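Local coordinates for ATP/GTP-binding site-containing protein A (Brucella abortus, PDB 6NTR) that works in the periplasm to maintain the integrity of the cell envelope, its chain folded as a beta-barrel-like protein, at residues G122-F125 against E131-I134; G135-G140 against Q186-T191; D221-Y226 against S230-L235. All coordinates share one frame; numbering follows the deposited sequence.

Contact 1: residues G122-F125 against E131-I134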
loop_
_atom_site.group_PDB
_atom_site.type_symbol
_atom_site.label_atom_id
_atom_site.label_comp_id
_atom_site.label_asym_id
_atom_site.label_seq_id
_atom_site.Cartn_x
_atom_site.Cartn_y
_atom_site.Cartn_z
ATOM N N GLY A 122 -13.421 14.665 -4.590
ATOM C CA GLY A 122 -12.238 15.206 -3.958
ATOM C C GLY A 122 -11.763 14.284 -2.867
ATOM O O GLY A 122 -12.566 13.753 -2.116
ATOM N N THR A 123 -10.454 14.093 -2.772
ATOM C CA THR A 123 -9.890 13.181 -1.788
ATOM C C THR A 123 -8.492 13.543 -1.351
ATOM O O THR A 123 -8.117 14.693 -1.367
ATOM C CB THR A 123 -9.957 11.719 -2.266
ATOM O OG1 THR A 123 -9.572 10.848 -1.207
ATOM C CG2 THR A 123 -9.045 11.503 -3.412
ATOM N N GLN A 124 -7.745 12.543 -0.914
ATOM C CA GLN A 124 -6.369 12.705 -0.478
ATOM C C GLN A 124 -5.500 11.633 -1.144
ATOM O O GLN A 124 -6.006 10.736 -1.786
ATOM C CB GLN A 124 -6.225 12.730 1.036
ATOM C CG GLN A 124 -6.667 11.477 1.746
ATOM C CD GLN A 124 -6.187 11.428 3.170
ATOM O OE1 GLN A 124 -5.412 12.261 3.603
ATOM N NE2 GLN A 124 -6.643 10.440 3.902
ATOM N N PHE A 125 -4.197 11.775 -1.031
ATOM C CA PHE A 125 -3.297 10.838 -1.649
ATOM C C PHE A 125 -2.552 10.065 -0.597
ATOM O O PHE A 125 -2.579 10.405 0.552
ATOM C CB PHE A 125 -2.392 11.510 -2.691
ATOM C CG PHE A 125 -3.140 12.183 -3.799
ATOM C CD1 PHE A 125 -4.006 11.494 -4.570
ATOM C CD2 PHE A 125 -2.991 13.510 -4.027
ATOM C CE1 PHE A 125 -4.708 12.104 -5.572
ATOM C CE2 PHE A 125 -3.682 14.129 -5.025
ATOM C CZ PHE A 125 -4.546 13.428 -5.799
ATOM N N GLU A 131 -0.053 10.160 6.608
ATOM C CA GLU A 131 0.217 11.150 7.647
ATOM C C GLU A 131 -0.980 11.328 8.560
ATOM O O GLU A 131 -0.830 11.471 9.776
ATOM C CB GLU A 131 0.598 12.488 7.019
ATOM C CG GLU A 131 1.981 12.518 6.443
ATOM C CD GLU A 131 2.357 13.886 5.939
ATOM O OE1 GLU A 131 1.662 14.399 5.035
ATOM O OE2 GLU A 131 3.344 14.452 6.448
ATOM N N GLU A 132 -2.177 11.332 7.986
ATOM C CA GLU A 132 -3.395 11.445 8.777
ATOM C C GLU A 132 -3.595 10.231 9.667
ATOM O O GLU A 132 -4.142 10.340 10.767
ATOM C CB GLU A 132 -4.575 11.604 7.837
ATOM C CG GLU A 132 -5.892 11.672 8.489
ATOM C CD GLU A 132 -6.971 11.558 7.462
ATOM O OE1 GLU A 132 -7.024 10.494 6.802
ATOM O OE2 GLU A 132 -7.735 12.534 7.289
ATOM N N LEU A 133 -3.214 9.059 9.179
ATOM C CA LEU A 133 -3.297 7.866 10.000
ATOM C C LEU A 133 -2.425 8.000 11.231
ATOM O O LEU A 133 -2.863 7.689 12.340
ATOM C CB LEU A 133 -2.901 6.659 9.165
ATOM C CG LEU A 133 -2.588 5.304 9.793
ATOM C CD1 LEU A 133 -3.519 4.940 10.911
ATOM C CD2 LEU A 133 -2.711 4.291 8.703
ATOM N N ILE A 134 -1.194 8.486 11.061
ATOM C CA ILE A 134 -0.296 8.652 12.204
ATOM C C ILE A 134 -0.842 9.692 13.165
ATOM O O ILE A 134 -0.870 9.477 14.380
ATOM C CB ILE A 134 1.129 9.025 11.747
ATOM C CG1 ILE A 134 1.736 7.922 10.888
ATOM C CG2 ILE A 134 2.030 9.255 12.935
ATOM C CD1 ILE A 134 2.987 8.351 10.168
#
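Q124 and E132 meet through a single hydrogen bond, the amide nitrogen NE2 of Q124 giving a proton to OE1 of E132 over 2.9 Å. The bond is bent, 143° at the hydrogen, and neither group is turned squarely to the other: OE1 is met from above the plane of its carboxylate, OE1 of E132 lies somewhat out of the amide plane of Q124, and the two planes stand 63° apart. OE2 of E132 stays 4.1 Å from NE2 of Q124, so the grip is one-pronged.

Both side chains are stretched out to reach this point. Beyond CG the Q124 chain runs extended toward the helix, while in E132 the first torsion sets CG anti to the backbone N (chi1 177°) and the extended chain carries the carboxylate back toward the loop. T146 on strand 143-148 touches both side chains, and Y144 of that strand also touches E132, so the bonded pair is flanked by the strand that follows the helix. On the loop side, T123 OG1 is hydrogen-bonded to T147 OG1 and the Q124 backbone to F149.

F125 is the N-cap residue of helix 126-138. The polar pair is a surface link that joins the loop after strand 116-121 to the second turn of this helix, in a beta-barrel-like fold.

Contact 2: residues G135-G140 against Q186-T191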
loop_
_atom_site.group_PDB
_atom_site.type_symbol
_atom_site.label_atom_id
_atom_site.label_comp_id
_atom_site.label_asym_id
_atom_site.label_seq_id
_atom_site.Cartn_x
_atom_site.Cartn_y
_atom_site.Cartn_z
ATOM N N GLY A 135 -1.267 10.836 12.645
ATOM C CA GLY A 135 -1.778 11.901 13.483
ATOM C C GLY A 135 -2.951 11.440 14.317
ATOM O O GLY A 135 -2.929 11.521 15.544
ATOM N N LYS A 136 -3.978 10.932 13.646
ATOM C CA LYS A 136 -5.120 10.386 14.357
ATOM C C LYS A 136 -4.668 9.377 15.404
ATOM O O LYS A 136 -5.132 9.400 16.544
ATOM C CB LYS A 136 -6.097 9.770 13.355
ATOM C CG LYS A 136 -6.634 10.824 12.391
ATOM C CD LYS A 136 -7.992 10.506 11.797
ATOM C CE LYS A 136 -8.616 11.759 11.169
ATOM N NZ LYS A 136 -10.071 11.631 10.856
ATOM N N ALA A 137 -3.710 8.522 15.053
ATOM C CA ALA A 137 -3.225 7.534 16.010
ATOM C C ALA A 137 -2.533 8.193 17.187
ATOM O O ALA A 137 -2.750 7.807 18.340
ATOM C CB ALA A 137 -2.276 6.566 15.320
ATOM N N GLU A 138 -1.678 9.178 16.911
ATOM C CA GLU A 138 -0.948 9.874 17.969
ATOM C C GLU A 138 -1.896 10.585 18.922
ATOM O O GLU A 138 -1.637 10.660 20.129
ATOM C CB GLU A 138 0.013 10.890 17.354
ATOM C CG GLU A 138 1.313 10.327 16.845
ATOM C CD GLU A 138 2.231 11.407 16.354
ATOM O OE1 GLU A 138 1.754 12.521 16.055
ATOM O OE2 GLU A 138 3.441 11.150 16.286
ATOM N N ALA A 139 -2.968 11.151 18.382
ATOM C CA ALA A 139 -4.001 11.859 19.107
ATOM C C ALA A 139 -5.041 10.924 19.707
ATOM O O ALA A 139 -6.153 11.359 20.018
ATOM C CB ALA A 139 -4.671 12.867 18.178
ATOM N N GLY A 140 -4.711 9.655 19.847
ATOM C CA GLY A 140 -5.601 8.696 20.458
ATOM C C GLY A 140 -6.773 8.128 19.692
ATOM O O GLY A 140 -7.513 7.332 20.231
ATOM N N GLN A 186 7.887 2.116 19.661
ATOM C CA GLN A 186 6.516 1.639 19.725
ATOM C C GLN A 186 5.864 1.547 18.360
ATOM O O GLN A 186 6.227 2.266 17.464
ATOM C CB GLN A 186 5.681 2.559 20.607
ATOM C CG GLN A 186 6.041 2.540 22.074
ATOM C CD GLN A 186 5.486 1.341 22.797
ATOM O OE1 GLN A 186 4.384 0.897 22.525
ATOM N NE2 GLN A 186 6.249 0.815 23.729
ATOM N N VAL A 187 4.884 0.671 18.229
ATOM C CA VAL A 187 4.145 0.522 16.996
ATOM C C VAL A 187 2.668 0.509 17.308
ATOM O O VAL A 187 2.278 0.319 18.441
ATOM C CB VAL A 187 4.475 -0.779 16.254
ATOM C CG1 VAL A 187 5.961 -0.896 15.990
ATOM C CG2 VAL A 187 3.955 -1.979 17.017
ATOM N N TRP A 188 1.855 0.772 16.304
ATOM C CA TRP A 188 0.422 0.724 16.457
ATOM C C TRP A 188 -0.075 -0.373 15.559
ATOM O O TRP A 188 0.324 -0.436 14.412
ATOM C CB TRP A 188 -0.224 2.001 15.955
ATOM C CG TRP A 188 -0.047 3.182 16.798
ATOM C CD1 TRP A 188 -0.613 3.415 18.006
ATOM C CD2 TRP A 188 0.719 4.336 16.485
ATOM N NE1 TRP A 188 -0.233 4.630 18.478
ATOM C CE2 TRP A 188 0.587 5.221 17.559
ATOM C CE3 TRP A 188 1.509 4.705 15.402
ATOM C CZ2 TRP A 188 1.220 6.450 17.583
ATOM C CZ3 TRP A 188 2.128 5.913 15.428
ATOM C CH2 TRP A 188 1.985 6.777 16.507
ATOM N N PRO A 189 -0.904 -1.278 16.079
ATOM C CA PRO A 189 -1.438 -2.255 15.140
ATOM C C PRO A 189 -2.434 -1.496 14.297
ATOM O O PRO A 189 -3.193 -0.730 14.850
ATOM C CB PRO A 189 -2.138 -3.256 16.041
ATOM C CG PRO A 189 -1.503 -3.088 17.372
ATOM C CD PRO A 189 -1.200 -1.631 17.472
ATOM N N VAL A 190 -2.434 -1.694 12.988
ATOM C CA VAL A 190 -3.355 -0.961 12.136
ATOM C C VAL A 190 -3.986 -1.927 11.158
ATOM O O VAL A 190 -3.293 -2.755 10.555
ATOM C CB VAL A 190 -2.665 0.193 11.393
ATOM C CG1 VAL A 190 -3.704 1.087 10.792
ATOM C CG2 VAL A 190 -1.789 0.977 12.327
ATOM N N THR A 191 -5.304 -1.835 11.031
ATOM C CA THR A 191 -6.080 -2.550 10.033
ATOM C C THR A 191 -6.754 -1.510 9.152
ATOM O O THR A 191 -7.449 -0.626 9.654
ATOM C CB THR A 191 -7.112 -3.475 10.693
ATOM O OG1 THR A 191 -6.443 -4.474 11.470
ATOM C CG2 THR A 191 -7.968 -4.161 9.656
#
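W188 reaches from strand 187-195 to the last turn of helix 126-138, and its indole is what A137 and E138 pack against. The bond from CA to CB of W188 heads toward the helix, and the first torsion places CG anti to the carbonyl carbon and beside the backbone N (chi1 -73°). The ring then lies with one face against A137. At the fusion bond, CD2 and CE2 of W188 lie beneath the methyl of A137, with A137 CB 3.9 Å from W188 CE2. The A137 methyl sits over one face of the six-membered ring of W188, its CB 4.0 Å from the ring centroid and only 14° off the normal, a well-centred CH-pi contact. On the pyrrole side, W188 NE1 comes to 4.1 Å from the backbone O of A137, a distance at which the two merely lie near each other.

The helix ends just here in a Schellman motif: G140, at positive phi, is the C-prime residue, its N bonded to A137 O while Q141 N returns to K136 O. The indole thus packs on the closing turn of helix 126-138, which lies against the beta-barrel-like wall. Farther out along the benzo ring, W188 CZ2 is 3.9 Å from E138 CG. At the far end W188 CH2 comes nearer, 3.6 Å from E138 CG. This methylene approaches obliquely, and beyond it the extended glutamate chain leads its carboxylate away from the ring, the two planes 67° apart; OE2 has a long, weak ion pair with R215. V165 of strand 159-165 and Q168 in a loop also touch the W188 side chain, while its backbone is hydrogen-bonded to L213 of strand 207-214.

Contact 3: residues D221-Y226 against S230-L235. Unlike the reference sequence in segment 221-226: M222 (reference Leu).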
loop_
_atom_site.group_PDB
_atom_site.type_symbol
_atom_site.label_atom_id
_atom_site.label_comp_id
_atom_site.label_asym_id
_atom_site.label_seq_id
_atom_site.Cartn_x
_atom_site.Cartn_y
_atom_site.Cartn_z
ATOM N N ASP A 221 5.199 -6.635 9.600
ATOM C CA ASP A 221 4.196 -7.621 9.983
ATOM C C ASP A 221 2.927 -7.500 9.192
ATOM O O ASP A 221 1.858 -7.534 9.743
ATOM C CB ASP A 221 3.884 -7.526 11.476
ATOM C CG ASP A 221 3.381 -8.826 12.064
ATOM O OD1 ASP A 221 2.837 -9.664 11.341
ATOM O OD2 ASP A 221 3.527 -9.004 13.270
HETATM N N MSE A 222 3.042 -7.326 7.900
HETATM C CA MSE A 222 1.891 -7.173 7.054
HETATM C C MSE A 222 1.136 -8.413 6.792
HETATM O O MSE A 222 1.692 -9.500 6.834
HETATM C CB MSE A 222 2.280 -6.671 5.679
HETATM C CG MSE A 222 3.760 -6.381 5.560
HETATM SE SE MSE A 222 3.762 -4.620 4.800
HETATM C CE MSE A 222 2.712 -5.059 3.216
ATOM N N THR A 223 -0.157 -8.268 6.609
ATOM C CA THR A 223 -0.992 -9.364 6.222
ATOM C C THR A 223 -1.978 -8.759 5.258
ATOM O O THR A 223 -2.607 -7.782 5.562
ATOM C CB THR A 223 -1.720 -9.993 7.412
ATOM O OG1 THR A 223 -0.779 -10.676 8.230
ATOM C CG2 THR A 223 -2.741 -10.971 6.936
HETATM N N MSE A 224 -2.134 -9.363 4.096
HETATM C CA MSE A 224 -3.044 -8.832 3.131
HETATM C C MSE A 224 -4.121 -9.809 2.859
HETATM O O MSE A 224 -3.830 -10.900 2.392
HETATM C CB MSE A 224 -2.237 -8.495 1.891
HETATM C CG MSE A 224 -1.234 -7.455 2.332
HETATM SE SE MSE A 224 0.416 -7.463 1.299
HETATM C CE MSE A 224 -0.379 -6.538 -0.227
ATOM N N ASP A 225 -5.364 -9.429 3.106
ATOM C CA ASP A 225 -6.487 -10.295 2.869
ATOM C C ASP A 225 -7.078 -9.837 1.569
ATOM O O ASP A 225 -7.559 -8.735 1.455
ATOM C CB ASP A 225 -7.506 -10.142 3.997
ATOM C CG ASP A 225 -8.406 -11.349 4.166
ATOM O OD1 ASP A 225 -9.146 -11.677 3.241
ATOM O OD2 ASP A 225 -8.397 -11.956 5.241
ATOM N N TYR A 226 -7.026 -10.718 0.585
ATOM C CA TYR A 226 -7.528 -10.454 -0.748
ATOM C C TYR A 226 -8.878 -11.066 -0.958
ATOM O O TYR A 226 -9.405 -11.015 -2.044
ATOM C CB TYR A 226 -6.570 -11.012 -1.788
ATOM C CG TYR A 226 -5.259 -10.286 -1.846
ATOM C CD1 TYR A 226 -5.152 -9.072 -2.480
ATOM C CD2 TYR A 226 -4.134 -10.807 -1.257
ATOM C CE1 TYR A 226 -3.959 -8.399 -2.517
ATOM C CE2 TYR A 226 -2.941 -10.145 -1.301
ATOM C CZ TYR A 226 -2.864 -8.940 -1.930
ATOM O OH TYR A 226 -1.676 -8.278 -1.971
ATOM N N SER A 230 -5.059 -14.957 1.536
ATOM C CA SER A 230 -4.332 -13.913 2.217
ATOM C C SER A 230 -2.842 -14.185 2.113
ATOM O O SER A 230 -2.394 -15.332 2.009
ATOM C CB SER A 230 -4.778 -13.791 3.681
ATOM O OG SER A 230 -4.855 -15.065 4.279
HETATM N N MSE A 231 -2.069 -13.103 2.181
HETATM C CA MSE A 231 -0.638 -13.153 2.095
HETATM C C MSE A 231 -0.066 -12.534 3.321
HETATM O O MSE A 231 -0.731 -11.734 3.989
HETATM C CB MSE A 231 -0.163 -12.275 0.962
HETATM C CG MSE A 231 -0.664 -12.743 -0.383
HETATM SE SE MSE A 231 0.211 -11.595 -1.696
HETATM C CE MSE A 231 1.592 -10.943 -0.486
ATOM N N ARG A 232 1.165 -12.925 3.641
ATOM C CA ARG A 232 1.883 -12.422 4.787
ATOM C C ARG A 232 3.115 -11.702 4.280
ATOM O O ARG A 232 3.719 -12.129 3.319
ATOM C CB ARG A 232 2.347 -13.584 5.660
ATOM C CG ARG A 232 1.343 -14.094 6.662
ATOM C CD ARG A 232 1.738 -13.698 8.068
ATOM N NE ARG A 232 0.681 -13.980 9.024
ATOM C CZ ARG A 232 0.574 -13.399 10.208
ATOM N NH1 ARG A 232 1.458 -12.500 10.589
ATOM N NH2 ARG A 232 -0.423 -13.719 11.016
ATOM N N GLY A 233 3.475 -10.596 4.906
ATOM C CA GLY A 233 4.668 -9.891 4.514
ATOM C C GLY A 233 5.513 -9.623 5.726
ATOM O O GLY A 233 5.119 -8.879 6.594
ATOM N N LYS A 234 6.698 -10.194 5.768
ATOM C CA LYS A 234 7.566 -9.983 6.905
ATOM C C LYS A 234 8.819 -9.223 6.494
ATOM O O LYS A 234 9.497 -9.611 5.570
ATOM C CB LYS A 234 7.938 -11.314 7.553
ATOM C CG LYS A 234 6.777 -12.093 8.133
ATOM C CD LYS A 234 6.148 -11.348 9.288
ATOM C CE LYS A 234 5.386 -12.277 10.202
ATOM N NZ LYS A 234 6.164 -12.503 11.437
ATOM N N LEU A 235 9.114 -8.141 7.195
ATOM C CA LEU A 235 10.273 -7.344 6.892
ATOM C C LEU A 235 11.511 -8.158 7.139
ATOM O O LEU A 235 11.668 -8.752 8.186
ATOM C CB LEU A 235 10.295 -6.097 7.761
ATOM C CG LEU A 235 11.192 -4.937 7.360
ATOM C CD1 LEU A 235 10.499 -4.016 6.383
ATOM C CD2 LEU A 235 11.596 -4.164 8.585
#
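G233 N donates to M222 O over 2.8 Å in a nearly straight bond, 171° at the hydrogen. The same oxygen takes a CA-H...O contact from R232 CA, 3.6 Å from M222 O. The return bond from M222 N to G233 O is weak. Further along, M224 and M231 form a second hydrogen-bonded pair, N to O in both directions at 2.8 Å.

T223, D225, S230 and R232 turn to one face. There the R232 chain, bent at chi2 (-108°), brings its guanidinium beneath T223 OG1, which lies over the centre of the flat group. At the guanidinium edge R232 NH1 forms a salt bridge with D221 OD1, 3.2 Å away, the two side chains running alongside each other. D225 has its own salt bridge, to R18.

On the other face selenomethionines gather. M231 SE comes to 3.5 Å from CE2 of Y226, approaching the ring obliquely in a Met-aromatic contact. The M231 and M224 side chains cross, CE of M231 lying 4.1 Å from SE of M224. With M222, M224 and M231 on it this face is apolar, and F50 of strand 43-56 packs on M224, M231 and Y226. With the strands 164° apart in direction and four residue pairs in register, this is an antiparallel beta hairpin built into a beta-barrel-like fold.

Going along the chain from the N terminus, contact 1 comes first and closes a short loop: strand 116-121 has just ended, and the entry to helix 126-138 is tied to the helix itself. Contact 2 then uses the far end of that helix and closes a much longer excursion, reaching strand 187-195 after two strands and a second helix. The two touch, with L133 CD1 3.9 Å from V190 CG1. Contact 3 closes last, as a local hairpin on the opposite side of the chain's centre from contact 1. All three are in series; none nests or crosses. Strand 207-214 pairs with both 187-195 and 222-225, joining contacts 2 and 3 through the strands.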